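Local coordinates for protein transcriptional regulator (Corynebacterium diphtheriae, PDB 3LMM) that is of unknown function but probably acts as a transcriptional regulator, with a Schlafen AlbA_2 domain and C-terminal helix-turn-helix regions, at residues D66-P79 with D143-C156. Residues are numbered along the deposited sequence; the frame is centred on the assembly and turned at random.
Sequences DKLADEVACMANTP and DTSDRLRWRVGDSC
Helix 66-77 crosses the short strand 149-151 at 76°, the axes 5.7 Å apart, and Cys74 meets Trp150 where they pass. Both belong to the Schlafen AlbA_2 domain, in which strand 149-151 pairs with strand 156-158 as a two-stranded antiparallel hairpin. A disulfide ties the helix to this hairpin: Cys74 SG and Cys156 SG are 2.0 Å apart, with a chi3 of 94°. Cys156 SG sits between its backbone N and carbonyl carbon (chi1 47°), which turns it to the helix. Cys74 CA meets Arg149 O in a CA-H...O contact of 3.3 Å. The same Arg149 O accepts a hydrogen bond from Asn77 ND2 (3.1 Å). Asn77 OD1 is held by Ile141 N, and Leu148 CD1 packs against the amide.

One turn before Cys74, Thr144 N and Thr144 OG1 both donate to Asp70 OD2, whose position is less certain. Asp143 OD1 accepts from Ser145 N, an Asx turn, and from Arg147 N, on opposite faces of its carboxylate plane. Arg147 NE and NH2 both donate to Asp143 OD2, in the guanidinium plane. Asp70 OD1 is 3.8 Å from Arg147 NH2, a long salt bridge of charges only, since no N-H points at it. A water links Asp70 O to Asp143 OD2.

Glu71, salt-bridged to Lys43, lies near the bound cobalt. Arg151 pairs with Asp41 of the metal site. Pro79 CD rests 3.8 Å from Trp150 CE3.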
loop_
_atom_site.group_PDB
_atom_site.type_symbol
_atom_site.label_atom_id
_atom_site.label_comp_id
_atom_site.label_asym_id
_atom_site.label_seq_id
_atom_site.Cartn_x
_atom_site.Cartn_y
_atom_site.Cartn_z
ATOM N N ASP A 66 6.366 11.496 11.503
ATOM C CA ASP A 66 5.266 10.696 12.027
ATOM C C ASP A 66 4.066 11.592 12.334
ATOM O O ASP A 66 3.022 11.470 11.700
ATOM C CB ASP A 66 5.696 9.952 13.300
ATOM C CG ASP A 66 6.269 8.567 13.019
ATOM O OD1 ASP A 66 6.794 7.940 13.974
ATOM O OD2 ASP A 66 6.197 8.093 11.859
ATOM N N LYS A 67 4.221 12.500 13.294
ATOM C CA LYS A 67 3.133 13.405 13.678
ATOM C C LYS A 67 2.466 14.116 12.483
ATOM O O LYS A 67 1.232 14.184 12.393
ATOM C CB LYS A 67 3.647 14.447 14.685
ATOM C CG LYS A 67 3.583 14.016 16.153
ATOM C CD LYS A 67 4.485 12.825 16.441
ATOM C CE LYS A 67 4.334 12.305 17.886
ATOM N NZ LYS A 67 3.027 11.617 18.175
ATOM N N LEU A 68 3.287 14.645 11.577
ATOM C CA LEU A 68 2.802 15.347 10.390
ATOM C C LEU A 68 2.003 14.410 9.473
ATOM O O LEU A 68 0.924 14.761 8.985
ATOM C CB LEU A 68 3.985 15.954 9.629
ATOM C CG LEU A 68 4.073 17.478 9.628
ATOM C CD1 LEU A 68 3.779 18.006 11.002
ATOM C CD2 LEU A 68 5.451 17.910 9.163
ATOM N N ALA A 69 2.536 13.217 9.240
ATOM C CA ALA A 69 1.840 12.262 8.410
ATOM C C ALA A 69 0.480 12.004 9.055
ATOM O O ALA A 69 -0.538 11.998 8.374
ATOM C CB ALA A 69 2.642 10.974 8.298
ATOM N N ASP A 70 0.447 11.808 10.368
ATOM C CA ASP A 70 -0.829 11.563 11.029
ATOM C C ASP A 70 -1.785 12.718 10.819
ATOM O O ASP A 70 -2.979 12.506 10.628
ATOM C CB ASP A 70 -0.637 11.333 12.527
ATOM C CG ASP A 70 -0.351 9.883 12.863
ATOM O OD1 ASP A 70 -0.116 9.570 14.055
ATOM O OD2 ASP A 70 -0.366 9.049 11.933
ATOM N N GLU A 71 -1.266 13.941 10.856
ATOM C CA GLU A 71 -2.126 15.093 10.655
ATOM C C GLU A 71 -2.667 15.117 9.219
ATOM O O GLU A 71 -3.844 15.407 8.996
ATOM C CB GLU A 71 -1.371 16.387 10.965
ATOM C CG GLU A 71 -2.282 17.602 11.157
ATOM C CD GLU A 71 -3.047 17.583 12.483
ATOM O OE1 GLU A 71 -3.739 16.580 12.780
ATOM O OE2 GLU A 71 -2.967 18.583 13.234
ATOM N N VAL A 72 -1.815 14.803 8.245
ATOM C CA VAL A 72 -2.253 14.784 6.848
ATOM C C VAL A 72 -3.394 13.790 6.662
ATOM O O VAL A 72 -4.337 14.059 5.930
ATOM C CB VAL A 72 -1.095 14.425 5.904
ATOM C CG1 VAL A 72 -1.577 14.380 4.467
ATOM C CG2 VAL A 72 -0.001 15.444 6.054
ATOM N N ALA A 73 -3.311 12.642 7.321
ATOM C CA ALA A 73 -4.395 11.687 7.215
ATOM C C ALA A 73 -5.686 12.302 7.790
ATOM O O ALA A 73 -6.765 12.033 7.277
ATOM C CB ALA A 73 -4.052 10.390 7.932
ATOM N N CYS A 74 -5.608 13.123 8.838
ATOM C CA CYS A 74 -6.849 13.721 9.354
ATOM C C CYS A 74 -7.479 14.516 8.258
ATOM O O CYS A 74 -8.659 14.375 7.957
ATOM C CB CYS A 74 -6.615 14.713 10.487
ATOM S SG CYS A 74 -6.855 14.002 12.122
HETATM N N MSE A 75 -6.658 15.378 7.679
HETATM C CA MSE A 75 -7.101 16.266 6.640
HETATM C C MSE A 75 -7.680 15.510 5.474
HETATM O O MSE A 75 -8.880 15.590 5.213
HETATM C CB MSE A 75 -5.940 17.126 6.169
HETATM C CG MSE A 75 -6.396 18.392 5.516
HETATM SE SE MSE A 75 -7.244 19.580 6.764
HETATM C CE MSE A 75 -9.081 19.083 6.508
ATOM N N ALA A 76 -6.823 14.768 4.781
ATOM C CA ALA A 76 -7.254 13.995 3.628
ATOM C C ALA A 76 -8.534 13.216 3.907
ATOM O O ALA A 76 -9.316 12.968 2.996
ATOM C CB ALA A 76 -6.137 13.047 3.192
ATOM N N ASN A 77 -8.751 12.844 5.164
ATOM C CA ASN A 77 -9.949 12.098 5.526
ATOM C C ASN A 77 -11.170 12.961 5.673
ATOM O O ASN A 77 -12.277 12.469 5.564
ATOM C CB ASN A 77 -9.772 11.351 6.842
ATOM C CG ASN A 77 -8.901 10.145 6.706
ATOM O OD1 ASN A 77 -8.983 9.421 5.717
ATOM N ND2 ASN A 77 -8.066 9.899 7.711
ATOM N N THR A 78 -10.998 14.238 5.967
ATOM C CA THR A 78 -12.180 15.073 6.108
ATOM C C THR A 78 -12.534 15.572 4.714
ATOM O O THR A 78 -11.651 15.937 3.936
ATOM C CB THR A 78 -11.932 16.285 7.001
ATOM O OG1 THR A 78 -11.877 17.449 6.180
ATOM C CG2 THR A 78 -10.623 16.167 7.722
ATOM N N PRO A 79 -13.830 15.607 4.374
ATOM C CA PRO A 79 -14.148 16.087 3.026
ATOM C C PRO A 79 -13.663 17.518 2.765
ATOM O O PRO A 79 -13.679 18.371 3.653
ATOM C CB PRO A 79 -15.669 15.945 2.961
ATOM C CG PRO A 79 -16.081 16.211 4.375
ATOM C CD PRO A 79 -15.056 15.430 5.179
ATOM N N ASP A 143 -3.882 6.316 9.694
ATOM C CA ASP A 143 -2.604 6.905 10.071
ATOM C C ASP A 143 -1.576 5.884 10.548
ATOM O O ASP A 143 -1.807 4.682 10.494
ATOM C CB ASP A 143 -2.799 7.983 11.138
ATOM C CG ASP A 143 -3.377 7.439 12.423
ATOM O OD1 ASP A 143 -3.275 6.221 12.666
ATOM O OD2 ASP A 143 -3.927 8.240 13.207
ATOM N N THR A 144 -0.436 6.375 11.021
ATOM C CA THR A 144 0.644 5.509 11.478
ATOM C C THR A 144 0.251 4.501 12.543
ATOM O O THR A 144 0.904 3.471 12.690
ATOM C CB THR A 144 1.803 6.333 12.016
ATOM O OG1 THR A 144 1.358 7.077 13.154
ATOM C CG2 THR A 144 2.314 7.288 10.946
ATOM N N SER A 145 -0.806 4.809 13.287
ATOM C CA SER A 145 -1.295 3.935 14.348
ATOM C C SER A 145 -2.559 3.184 13.906
ATOM O O SER A 145 -3.314 2.673 14.738
ATOM C CB SER A 145 -1.613 4.765 15.595
ATOM O OG SER A 145 -0.484 5.514 16.033
ATOM N N ASP A 146 -2.780 3.125 12.593
ATOM C CA ASP A 146 -3.947 2.456 12.008
ATOM C C ASP A 146 -5.267 3.041 12.476
ATOM O O ASP A 146 -6.227 2.308 12.728
ATOM C CB ASP A 146 -3.926 0.960 12.309
ATOM C CG ASP A 146 -3.247 0.170 11.224
ATOM O OD1 ASP A 146 -3.216 -1.076 11.321
ATOM O OD2 ASP A 146 -2.741 0.794 10.265
ATOM N N ARG A 147 -5.312 4.366 12.593
ATOM C CA ARG A 147 -6.529 5.045 13.015
ATOM C C ARG A 147 -7.097 5.815 11.832
ATOM O O ARG A 147 -6.380 6.184 10.896
ATOM C CB ARG A 147 -6.245 6.004 14.174
ATOM C CG ARG A 147 -5.461 5.387 15.317
ATOM C CD ARG A 147 -5.102 6.409 16.399
ATOM N NE ARG A 147 -4.446 7.600 15.843
ATOM C CZ ARG A 147 -3.929 8.591 16.570
ATOM N NH1 ARG A 147 -3.980 8.548 17.894
ATOM N NH2 ARG A 147 -3.370 9.633 15.977
ATOM N N LEU A 148 -8.396 6.048 11.895
ATOM C CA LEU A 148 -9.108 6.756 10.856
ATOM C C LEU A 148 -9.889 7.905 11.491
ATOM O O LEU A 148 -10.990 7.710 11.996
ATOM C CB LEU A 148 -10.062 5.785 10.165
ATOM C CG LEU A 148 -11.093 6.416 9.238
ATOM C CD1 LEU A 148 -10.369 7.282 8.228
ATOM C CD2 LEU A 148 -11.903 5.334 8.541
ATOM N N ARG A 149 -9.307 9.099 11.481
ATOM C CA ARG A 149 -9.961 10.259 12.057
ATOM C C ARG A 149 -9.908 11.442 11.092
ATOM O O ARG A 149 -9.096 11.471 10.171
ATOM C CB ARG A 149 -9.314 10.606 13.411
ATOM C CG ARG A 149 -7.837 10.249 13.530
ATOM C CD ARG A 149 -7.485 9.782 14.948
ATOM N NE ARG A 149 -7.376 10.875 15.908
ATOM C CZ ARG A 149 -7.519 10.739 17.225
ATOM N NH1 ARG A 149 -7.398 11.795 18.024
ATOM N NH2 ARG A 149 -7.807 9.555 17.751
ATOM N N TRP A 150 -10.792 12.409 11.295
ATOM C CA TRP A 150 -10.838 13.580 10.431
ATOM C C TRP A 150 -10.944 14.883 11.213
ATOM O O TRP A 150 -11.424 14.892 12.336
ATOM C CB TRP A 150 -12.017 13.460 9.476
ATOM C CG TRP A 150 -13.348 13.290 10.143
ATOM C CD1 TRP A 150 -13.623 13.289 11.488
ATOM C CD2 TRP A 150 -14.596 13.087 9.481
ATOM N NE1 TRP A 150 -14.976 13.095 11.697
ATOM C CE2 TRP A 150 -15.593 12.970 10.481
ATOM C CE3 TRP A 150 -14.969 12.989 8.138
ATOM C CZ2 TRP A 150 -16.933 12.766 10.179
ATOM C CZ3 TRP A 150 -16.304 12.784 7.834
ATOM C CH2 TRP A 150 -17.274 12.674 8.855
ATOM N N ARG A 151 -10.505 15.983 10.609
ATOM C CA ARG A 151 -10.556 17.307 11.234
ATOM C C ARG A 151 -11.947 17.761 11.683
ATOM O O ARG A 151 -12.920 17.657 10.933
ATOM C CB ARG A 151 -10.011 18.354 10.255
ATOM C CG ARG A 151 -8.545 18.702 10.402
ATOM C CD ARG A 151 -8.252 19.296 11.768
ATOM N NE ARG A 151 -7.335 20.442 11.728
ATOM C CZ ARG A 151 -7.718 21.712 11.588
ATOM N NH1 ARG A 151 -9.005 22.015 11.464
ATOM N NH2 ARG A 151 -6.818 22.688 11.614
ATOM N N VAL A 152 -12.056 18.245 12.914
ATOM C CA VAL A 152 -13.345 18.777 13.338
ATOM C C VAL A 152 -13.145 20.267 13.627
ATOM O O VAL A 152 -13.267 21.105 12.730
ATOM C CB VAL A 152 -13.940 18.068 14.574
ATOM C CG1 VAL A 152 -15.259 18.729 14.951
ATOM C CG2 VAL A 152 -14.213 16.604 14.252
ATOM N N GLY A 153 -12.840 20.626 14.862
ATOM C CA GLY A 153 -12.633 22.035 15.114
ATOM C C GLY A 153 -11.222 22.273 14.649
ATOM O O GLY A 153 -10.927 22.187 13.454
ATOM N N ASP A 154 -10.349 22.566 15.603
ATOM C CA ASP A 154 -8.946 22.773 15.306
ATOM C C ASP A 154 -8.258 21.450 15.570
ATOM O O ASP A 154 -7.094 21.260 15.235
ATOM C CB ASP A 154 -8.333 23.819 16.217
ATOM C CG ASP A 154 -6.840 23.877 16.074
ATOM O OD1 ASP A 154 -6.372 24.185 14.957
ATOM O OD2 ASP A 154 -6.139 23.596 17.070
ATOM N N SER A 155 -8.996 20.537 16.183
ATOM C CA SER A 155 -8.461 19.229 16.490
ATOM C C SER A 155 -9.231 18.212 15.690
ATOM O O SER A 155 -10.297 18.513 15.147
ATOM C CB SER A 155 -8.647 18.932 17.965
ATOM O OG SER A 155 -10.032 18.877 18.264
ATOM N N CYS A 156 -8.710 16.998 15.622
ATOM C CA CYS A 156 -9.430 15.989 14.883
ATOM C C CYS A 156 -9.695 14.686 15.627
ATOM O O CYS A 156 -8.799 14.073 16.198
ATOM C CB CYS A 156 -8.763 15.759 13.521
ATOM S SG CYS A 156 -6.969 15.548 13.453
HETATM O O HOH W 1 -4.283 10.655 12.489
#